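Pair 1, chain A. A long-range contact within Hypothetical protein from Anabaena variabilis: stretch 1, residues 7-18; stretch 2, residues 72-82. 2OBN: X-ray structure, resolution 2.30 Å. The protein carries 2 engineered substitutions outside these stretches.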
# COMPACT_ATOMS: atom_id res chain seq x y z
N ASN A 7 -2.75 -29.16 14.42
CA ASN A 7 -2.99 -30.28 15.39
C ASN A 7 -3.06 -29.87 16.87
O ASN A 7 -3.58 -30.62 17.70
CB ASN A 7 -1.95 -31.40 15.19
CG ASN A 7 -0.52 -30.94 15.48
N GLN A 8 -2.54 -28.68 17.20
CA GLN A 8 -2.49 -28.19 18.59
C GLN A 8 -3.84 -27.68 19.10
O GLN A 8 -4.58 -27.02 18.38
CB GLN A 8 -1.42 -27.10 18.75
CG GLN A 8 0.01 -27.57 18.48
N ARG A 9 -4.14 -27.99 20.36
CA ARG A 9 -5.41 -27.57 20.96
C ARG A 9 -5.34 -26.08 21.17
O ARG A 9 -4.35 -25.57 21.69
CB ARG A 9 -5.66 -28.25 22.29
CG ARG A 9 -5.72 -29.75 22.20
CD ARG A 9 -6.04 -30.32 23.56
NE ARG A 9 -5.51 -31.66 23.67
CZ ARG A 9 -4.26 -31.97 24.03
NH1 ARG A 9 -3.37 -31.05 24.35
NH2 ARG A 9 -3.92 -33.25 24.09
N VAL A 10 -6.40 -25.39 20.76
CA VAL A 10 -6.45 -23.94 20.78
C VAL A 10 -7.43 -23.35 21.78
O VAL A 10 -8.56 -23.83 21.94
CB VAL A 10 -6.85 -23.41 19.38
CG1 VAL A 10 -7.12 -21.88 19.39
CG2 VAL A 10 -5.78 -23.77 18.35
N ALA A 11 -6.98 -22.29 22.43
CA ALA A 11 -7.81 -21.46 23.27
C ALA A 11 -7.79 -20.11 22.55
O ALA A 11 -6.73 -19.64 22.15
CB ALA A 11 -7.25 -21.35 24.66
N ILE A 12 -8.96 -19.50 22.34
CA ILE A 12 -9.03 -18.21 21.66
C ILE A 12 -9.30 -17.11 22.69
O ILE A 12 -10.30 -17.18 23.42
CB ILE A 12 -10.14 -18.18 20.60
CG1 ILE A 12 -9.96 -19.32 19.61
CG2 ILE A 12 -10.17 -16.80 19.89
CD1 ILE A 12 -11.02 -19.37 18.58
N LEU A 13 -8.40 -16.13 22.76
CA LEU A 13 -8.58 -14.98 23.64
C LEU A 13 -9.65 -14.16 22.92
O LEU A 13 -9.42 -13.70 21.81
CB LEU A 13 -7.29 -14.17 23.79
CG LEU A 13 -7.35 -13.01 24.80
CD1 LEU A 13 -7.49 -13.56 26.23
CD2 LEU A 13 -6.13 -12.10 24.69
N LEU A 14 -10.82 -14.01 23.54
CA LEU A 14 -11.93 -13.35 22.87
C LEU A 14 -12.77 -12.48 23.81
O LEU A 14 -13.98 -12.37 23.62
CB LEU A 14 -12.79 -14.43 22.17
CG LEU A 14 -13.82 -14.11 21.06
CD1 LEU A 14 -13.30 -13.23 19.94
CD2 LEU A 14 -14.33 -15.42 20.46
N HIS A 15 -12.12 -11.84 24.80
CA HIS A 15 -12.82 -10.97 25.76
C HIS A 15 -13.55 -9.84 25.08
O HIS A 15 -12.92 -9.05 24.37
CB HIS A 15 -11.88 -10.33 26.79
CG HIS A 15 -11.22 -11.30 27.72
ND1 HIS A 15 -11.93 -12.02 28.66
CD2 HIS A 15 -9.93 -11.65 27.88
CE1 HIS A 15 -11.09 -12.79 29.34
NE2 HIS A 15 -9.87 -12.58 28.88
N GLU A 16 -14.86 -9.75 25.31
CA GLU A 16 -15.73 -8.71 24.71
C GLU A 16 -15.98 -8.85 23.20
O GLU A 16 -16.75 -8.08 22.65
CB GLU A 16 -15.22 -7.30 25.00
CG GLU A 16 -14.98 -7.02 26.47
CD GLU A 16 -14.64 -5.56 26.74
OE1 GLU A 16 -13.74 -5.00 26.06
OE2 GLU A 16 -15.28 -4.98 27.66
N GLY A 17 -15.36 -9.84 22.54
CA GLY A 17 -15.54 -10.03 21.12
C GLY A 17 -16.50 -11.12 20.69
O GLY A 17 -16.80 -11.21 19.50
N THR A 18 -16.98 -11.98 21.59
CA THR A 18 -17.89 -13.05 21.17
C THR A 18 -19.20 -12.47 20.67
O THR A 18 -19.66 -12.86 19.61
CB THR A 18 -18.17 -14.10 22.27
OG1 THR A 18 -16.94 -14.55 22.86
CG2 THR A 18 -18.91 -15.31 21.68
N TYR A 72 -9.09 -27.35 30.04
CA TYR A 72 -9.27 -28.00 28.74
C TYR A 72 -7.96 -28.33 28.03
O TYR A 72 -7.96 -28.82 26.90
CB TYR A 72 -10.16 -27.13 27.85
CG TYR A 72 -11.53 -26.97 28.47
CD1 TYR A 72 -12.50 -27.96 28.32
CD2 TYR A 72 -11.84 -25.87 29.25
CE1 TYR A 72 -13.74 -27.84 28.91
CE2 TYR A 72 -13.09 -25.73 29.84
CZ TYR A 72 -14.03 -26.71 29.67
OH TYR A 72 -15.27 -26.59 30.26
N LYS A 73 -6.84 -28.05 28.72
CA LYS A 73 -5.49 -28.34 28.24
C LYS A 73 -5.14 -27.76 26.87
O LYS A 73 -4.68 -28.50 26.00
CB LYS A 73 -5.25 -29.86 28.24
N PRO A 74 -5.36 -26.44 26.66
CA PRO A 74 -4.97 -25.85 25.38
C PRO A 74 -3.45 -25.73 25.28
O PRO A 74 -2.77 -25.57 26.29
CB PRO A 74 -5.62 -24.45 25.41
CG PRO A 74 -5.72 -24.12 26.85
CD PRO A 74 -5.95 -25.44 27.57
N GLN A 75 -2.95 -25.83 24.06
CA GLN A 75 -1.53 -25.76 23.81
C GLN A 75 -1.12 -24.41 23.21
O GLN A 75 0.06 -24.03 23.29
CB GLN A 75 -1.14 -26.91 22.88
CG GLN A 75 -1.28 -28.28 23.53
CD GLN A 75 -1.33 -29.40 22.50
OE1 GLN A 75 -2.26 -29.46 21.69
NE2 GLN A 75 -0.36 -30.30 22.55
N VAL A 76 -2.09 -23.69 22.64
CA VAL A 76 -1.85 -22.40 21.99
C VAL A 76 -2.94 -21.38 22.31
O VAL A 76 -4.12 -21.71 22.27
CB VAL A 76 -1.82 -22.55 20.45
CG1 VAL A 76 -1.39 -21.23 19.80
CG2 VAL A 76 -0.88 -23.70 20.04
N LEU A 77 -2.55 -20.16 22.65
CA LEU A 77 -3.51 -19.09 22.86
C LEU A 77 -3.45 -18.25 21.60
O LEU A 77 -2.37 -17.77 21.25
CB LEU A 77 -3.14 -18.22 24.07
CG LEU A 77 -4.14 -17.08 24.33
CD1 LEU A 77 -5.45 -17.64 24.85
CD2 LEU A 77 -3.60 -16.04 25.29
N VAL A 78 -4.59 -18.11 20.93
CA VAL A 78 -4.70 -17.32 19.70
C VAL A 78 -5.46 -16.04 20.02
O VAL A 78 -6.60 -16.09 20.51
CB VAL A 78 -5.45 -18.09 18.59
CG1 VAL A 78 -5.51 -17.27 17.30
CG2 VAL A 78 -4.78 -19.43 18.32
N ILE A 79 -4.83 -14.89 19.75
CA ILE A 79 -5.48 -13.60 19.98
C ILE A 79 -6.60 -13.41 18.93
O ILE A 79 -6.36 -13.29 17.73
CB ILE A 79 -4.45 -12.40 19.96
CG1 ILE A 79 -3.40 -12.58 21.07
CG2 ILE A 79 -5.16 -11.07 20.19
CD1 ILE A 79 -2.30 -11.51 21.08
N GLY A 80 -7.84 -13.40 19.42
CA GLY A 80 -9.01 -13.25 18.58
C GLY A 80 -9.72 -11.92 18.73
O GLY A 80 -10.83 -11.77 18.25
N ILE A 81 -9.08 -10.96 19.40
CA ILE A 81 -9.65 -9.62 19.60
C ILE A 81 -8.63 -8.55 19.28
O ILE A 81 -7.43 -8.79 19.32
CB ILE A 81 -10.20 -9.37 21.03
CG1 ILE A 81 -9.17 -9.81 22.08
CG2 ILE A 81 -11.54 -10.08 21.19
CD1 ILE A 81 -9.56 -9.50 23.54
N ALA A 82 -9.12 -7.36 18.97
CA ALA A 82 -8.26 -6.24 18.65
C ALA A 82 -8.97 -4.97 19.06
O ALA A 82 -10.14 -4.77 18.71
CB ALA A 82 -7.95 -6.23 17.18

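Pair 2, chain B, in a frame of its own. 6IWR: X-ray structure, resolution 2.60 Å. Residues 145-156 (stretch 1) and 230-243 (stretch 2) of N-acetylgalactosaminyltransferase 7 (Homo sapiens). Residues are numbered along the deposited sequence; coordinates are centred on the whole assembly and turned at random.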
# COMPACT_ATOMS: atom_id res chain seq x y z
N ASN B 145 0.60 -18.20 46.88
CA ASN B 145 -0.46 -19.14 47.03
C ASN B 145 -1.18 -19.29 45.69
O ASN B 145 -2.30 -19.74 45.61
CB ASN B 145 -1.36 -18.52 48.08
CG ASN B 145 -2.42 -19.43 48.55
OD1 ASN B 145 -2.24 -20.62 48.57
ND2 ASN B 145 -3.53 -18.87 48.93
N LEU B 146 -0.50 -18.86 44.63
CA LEU B 146 -1.04 -18.76 43.29
C LEU B 146 -1.35 -20.07 42.62
O LEU B 146 -0.81 -21.10 42.96
CB LEU B 146 -0.03 -18.02 42.42
CG LEU B 146 0.48 -16.68 42.91
CD1 LEU B 146 1.90 -16.45 42.43
CD2 LEU B 146 -0.44 -15.58 42.42
N LEU B 147 -2.26 -20.01 41.66
CA LEU B 147 -2.60 -21.14 40.82
C LEU B 147 -1.45 -21.50 39.90
O LEU B 147 -0.70 -20.64 39.50
CB LEU B 147 -3.80 -20.80 39.95
CG LEU B 147 -5.26 -21.02 40.32
CD1 LEU B 147 -5.46 -21.64 41.68
CD2 LEU B 147 -6.05 -19.74 40.20
N THR B 148 -1.32 -22.76 39.56
CA THR B 148 -0.37 -23.17 38.52
C THR B 148 -0.93 -22.86 37.13
O THR B 148 -2.11 -22.55 36.96
CB THR B 148 -0.08 -24.66 38.64
OG1 THR B 148 -1.29 -25.39 38.38
CG2 THR B 148 0.42 -24.99 40.05
N SER B 149 -0.08 -22.96 36.10
CA SER B 149 -0.56 -22.65 34.75
C SER B 149 0.03 -23.57 33.69
O SER B 149 1.20 -23.96 33.75
CB SER B 149 -0.24 -21.18 34.36
OG SER B 149 -0.94 -20.28 35.19
N SER B 150 -0.79 -23.88 32.70
CA SER B 150 -0.31 -24.39 31.42
C SER B 150 -0.24 -23.21 30.46
O SER B 150 -1.26 -22.56 30.21
CB SER B 150 -1.26 -25.47 30.89
OG SER B 150 -1.36 -26.58 31.79
N VAL B 151 0.95 -22.89 29.94
CA VAL B 151 0.98 -21.91 28.86
C VAL B 151 0.85 -22.67 27.54
O VAL B 151 1.56 -23.66 27.31
CB VAL B 151 2.25 -21.01 28.89
CG1 VAL B 151 2.70 -20.67 30.31
CG2 VAL B 151 3.40 -21.56 28.07
N VAL B 152 -0.08 -22.24 26.70
CA VAL B 152 -0.29 -22.87 25.40
C VAL B 152 0.08 -21.86 24.33
O VAL B 152 -0.31 -20.69 24.41
CB VAL B 152 -1.72 -23.41 25.23
CG1 VAL B 152 -2.37 -23.71 26.59
CG2 VAL B 152 -2.51 -22.47 24.50
N ILE B 153 0.89 -22.30 23.38
CA ILE B 153 1.35 -21.51 22.25
C ILE B 153 0.88 -22.25 21.01
O ILE B 153 1.33 -23.37 20.74
CB ILE B 153 2.87 -21.34 22.24
CG1 ILE B 153 3.36 -20.67 23.51
CG2 ILE B 153 3.32 -20.52 21.03
CD1 ILE B 153 4.82 -20.82 23.68
N VAL B 154 -0.03 -21.64 20.28
CA VAL B 154 -0.46 -22.15 18.99
C VAL B 154 0.47 -21.56 17.93
O VAL B 154 0.72 -20.36 17.92
CB VAL B 154 -1.93 -21.78 18.73
CG1 VAL B 154 -2.33 -22.15 17.30
CG2 VAL B 154 -2.82 -22.44 19.78
N PHE B 155 1.01 -22.40 17.06
CA PHE B 155 1.87 -21.88 16.03
C PHE B 155 1.54 -22.51 14.69
O PHE B 155 0.97 -23.61 14.61
CB PHE B 155 3.36 -22.07 16.38
CG PHE B 155 3.83 -23.48 16.29
CD1 PHE B 155 4.35 -23.98 15.09
CD2 PHE B 155 3.81 -24.30 17.40
CE1 PHE B 155 4.81 -25.28 15.00
CE2 PHE B 155 4.26 -25.61 17.32
CZ PHE B 155 4.75 -26.10 16.11
N HIS B 156 1.87 -21.77 13.63
CA HIS B 156 1.78 -22.27 12.26
C HIS B 156 2.97 -21.70 11.50
O HIS B 156 3.05 -20.49 11.30
CB HIS B 156 0.45 -21.86 11.60
CG HIS B 156 0.36 -22.17 10.14
ND1 HIS B 156 -0.02 -23.41 9.66
CD2 HIS B 156 0.61 -21.41 9.05
CE1 HIS B 156 0.02 -23.40 8.34
NE2 HIS B 156 0.39 -22.19 7.95
N LYS B 230 -5.87 -30.22 25.25
CA LYS B 230 -4.66 -31.02 25.36
C LYS B 230 -3.74 -30.52 26.45
O LYS B 230 -2.73 -31.18 26.72
CB LYS B 230 -3.93 -31.06 24.01
CG LYS B 230 -4.63 -31.98 22.98
CD LYS B 230 -4.41 -31.51 21.55
CE LYS B 230 -4.72 -32.61 20.55
NZ LYS B 230 -4.30 -33.94 21.10
N ALA B 231 -4.06 -29.41 27.09
CA ALA B 231 -3.19 -28.81 28.11
C ALA B 231 -3.95 -28.97 29.42
O ALA B 231 -4.76 -28.13 29.78
CB ALA B 231 -2.87 -27.36 27.82
N LYS B 232 -3.67 -30.07 30.12
CA LYS B 232 -4.54 -30.54 31.18
C LYS B 232 -3.97 -30.32 32.58
O LYS B 232 -4.74 -30.39 33.54
CB LYS B 232 -4.81 -32.02 31.01
CG LYS B 232 -5.40 -32.39 29.69
CD LYS B 232 -5.10 -33.84 29.44
CE LYS B 232 -6.16 -34.48 28.59
NZ LYS B 232 -6.53 -35.76 29.27
N LEU B 233 -2.66 -30.06 32.70
CA LEU B 233 -1.97 -30.07 33.98
C LEU B 233 -2.18 -28.79 34.80
O LEU B 233 -2.15 -28.84 36.03
CB LEU B 233 -0.49 -30.25 33.76
CG LEU B 233 0.10 -31.63 33.57
CD1 LEU B 233 -0.93 -32.62 33.13
CD2 LEU B 233 1.23 -31.52 32.58
N GLY B 234 -2.30 -27.64 34.17
CA GLY B 234 -2.29 -26.41 34.92
C GLY B 234 -3.67 -26.00 35.42
O GLY B 234 -4.73 -26.33 34.90
N GLN B 235 -3.67 -25.24 36.50
CA GLN B 235 -4.94 -24.74 36.96
C GLN B 235 -5.45 -23.60 36.07
O GLN B 235 -6.66 -23.52 35.83
CB GLN B 235 -4.82 -24.30 38.41
CG GLN B 235 -4.43 -25.45 39.34
CD GLN B 235 -4.08 -24.98 40.73
OE1 GLN B 235 -3.26 -24.07 40.89
NE2 GLN B 235 -4.71 -25.60 41.75
N VAL B 236 -4.57 -22.72 35.57
CA VAL B 236 -5.04 -21.71 34.63
C VAL B 236 -4.35 -21.91 33.30
O VAL B 236 -3.20 -22.36 33.24
CB VAL B 236 -4.88 -20.26 35.14
CG1 VAL B 236 -4.73 -20.20 36.65
CG2 VAL B 236 -3.79 -19.50 34.41
N LEU B 237 -5.08 -21.61 32.22
CA LEU B 237 -4.51 -21.55 30.88
C LEU B 237 -3.97 -20.15 30.62
O LEU B 237 -4.64 -19.16 30.90
CB LEU B 237 -5.57 -21.89 29.83
CG LEU B 237 -6.16 -23.30 29.92
CD1 LEU B 237 -7.42 -23.39 29.10
CD2 LEU B 237 -5.09 -24.32 29.43
N ILE B 238 -2.74 -20.06 30.12
CA ILE B 238 -2.18 -18.79 29.67
C ILE B 238 -1.88 -18.95 28.20
O ILE B 238 -0.98 -19.72 27.83
CB ILE B 238 -0.92 -18.38 30.44
CG1 ILE B 238 -1.14 -18.42 31.96
CG2 ILE B 238 -0.47 -16.96 29.99
CD1 ILE B 238 0.00 -17.83 32.76
N TYR B 239 -2.62 -18.24 27.35
CA TYR B 239 -2.35 -18.25 25.92
C TYR B 239 -1.31 -17.20 25.56
O TYR B 239 -1.31 -16.09 26.10
CB TYR B 239 -3.65 -18.02 25.14
CG TYR B 239 -4.58 -19.19 25.21
CD1 TYR B 239 -4.49 -20.22 24.29
CD2 TYR B 239 -5.53 -19.28 26.23
CE1 TYR B 239 -5.34 -21.33 24.36
CE2 TYR B 239 -6.38 -20.37 26.32
CZ TYR B 239 -6.27 -21.41 25.38
OH TYR B 239 -7.10 -22.52 25.46
N LEU B 240 -0.43 -17.56 24.61
CA LEU B 240 0.68 -16.74 24.14
C LEU B 240 0.87 -16.95 22.65
O LEU B 240 0.91 -18.09 22.19
CB LEU B 240 1.98 -17.12 24.87
CG LEU B 240 2.59 -16.19 25.93
CD1 LEU B 240 1.54 -15.31 26.51
CD2 LEU B 240 3.26 -17.00 27.01
N ASP B 241 1.01 -15.85 21.89
CA ASP B 241 1.40 -15.90 20.47
C ASP B 241 2.73 -16.66 20.35
O ASP B 241 3.50 -16.76 21.31
CB ASP B 241 1.55 -14.48 19.86
CG ASP B 241 0.38 -14.07 18.89
OD1 ASP B 241 -0.76 -14.48 19.22
OD2 ASP B 241 0.59 -13.34 17.83
N ALA B 242 3.02 -17.20 19.17
CA ALA B 242 4.30 -17.88 19.02
C ALA B 242 5.47 -16.92 18.78
O ALA B 242 6.58 -17.37 18.49
CB ALA B 242 4.22 -18.93 17.91
N HIS B 243 5.26 -15.62 18.92
CA HIS B 243 6.30 -14.62 18.73
C HIS B 243 6.20 -13.59 19.86
O HIS B 243 5.93 -12.40 19.65
CB HIS B 243 6.19 -13.97 17.34
CG HIS B 243 4.78 -13.89 16.82
ND1 HIS B 243 4.30 -14.74 15.85
CD2 HIS B 243 3.74 -13.09 17.17
CE1 HIS B 243 3.02 -14.46 15.62
NE2 HIS B 243 2.66 -13.46 16.41
O HOH W 1 -0.25 -28.50 38.24

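In both pairs two neighbouring parallel strands meet with the same register and twist. The axes of strands 10-13 and 76-79 in pair 1 approach to 4.6 Å at 31°, and those of strand 149-155 and the strand that begins at Val B236 in pair 2 approach to 4.7 Å at 26°. Fourteen central residues superpose with an RMSD of 0.6 Å, and the buried surface is nearly equal, 876 Å² in pair 1 and 885 Å² in pair 2.

The hydrogen-bond ladder is conserved rung for rung. In pair 1, Ala A11 N donates to Val A76 O (2.9 Å), Val A78 N to Ala A11 O (2.9 Å), Leu A13 N to Val A78 O (2.9 Å) and Gly A80 N to Leu A13 O (2.9 Å). At the matching positions of pair 2, Ser B150 N donates to Val B236 O (2.9 Å), Ile B238 N to Ser B150 O (2.9 Å), Val B152 N to Ile B238 O (2.9 Å) and Leu B240 N to Val B152 O (3.1 Å). One residue of stretch 1 thus bonds through both its N and its O, as parallel pairing requires, while the next turns these groups away from stretch 2.

The most striking shared side chain is the glutamine just before the second strand. Gln A75 and Gln B235 superpose with side-chain centres 0.4 Å apart, and both have chi1 m and chi2 t. Each extends the ladder by one rung: Gln A75 OE1 accepts from Arg A9 N at 2.7 Å, and Gln B235 OE1 from Thr B148 N at 2.7 Å. Arg A9 reaches along stretch 2, its NH1 making a weak hydrogen bond to Lys A73 O (3.3 Å), whereas the short Thr B148 accepts Gln B235 N on OG1 (3.0 Å). A water bridges Thr B148 OG1 and Leu B233 O, at 3.3 and 2.9 Å respectively.

On the face bearing Ala A11 and Leu A13, packing is apolar: Ala A11 CB lies 3.6 Å from Pro A74 CB, and Leu A77 CD1 is 4.1 Å from both Ala A11 CB and Leu A13 CB. In pair 2, Ser B150 replaces the alanine and Gly B234 the proline. The methyl-to-ring contact gives way to a polar one, with Gly B234 N donating weakly to Ser B150 OG (2.8 Å). A CB on Gly B234 would clash with Ser B150 N. Val B152 fills the leucine position, its CG1 4.0 Å from Leu B237 CD2 and its CG2 3.0 Å from Tyr B239 CD1.

On the other face, Val A10 CG1 meets Val A78 CG2 at 3.6 Å; at the matching positions, Ser B149 OG lies 3.6 Å from Ile B238 CD1. The pairs diverge at the C-terminal end. Gly A80 has no side chain, and a CB there would clash with Ile A12 CG2; its counterpart Leu B240 packs its CB 4.0 Å from Ile B153 CG1. Beyond it, Ile A81 points toward stretch 1, with CG2 3.8 Å from Leu A14 CD1, whereas Asp B241 points away.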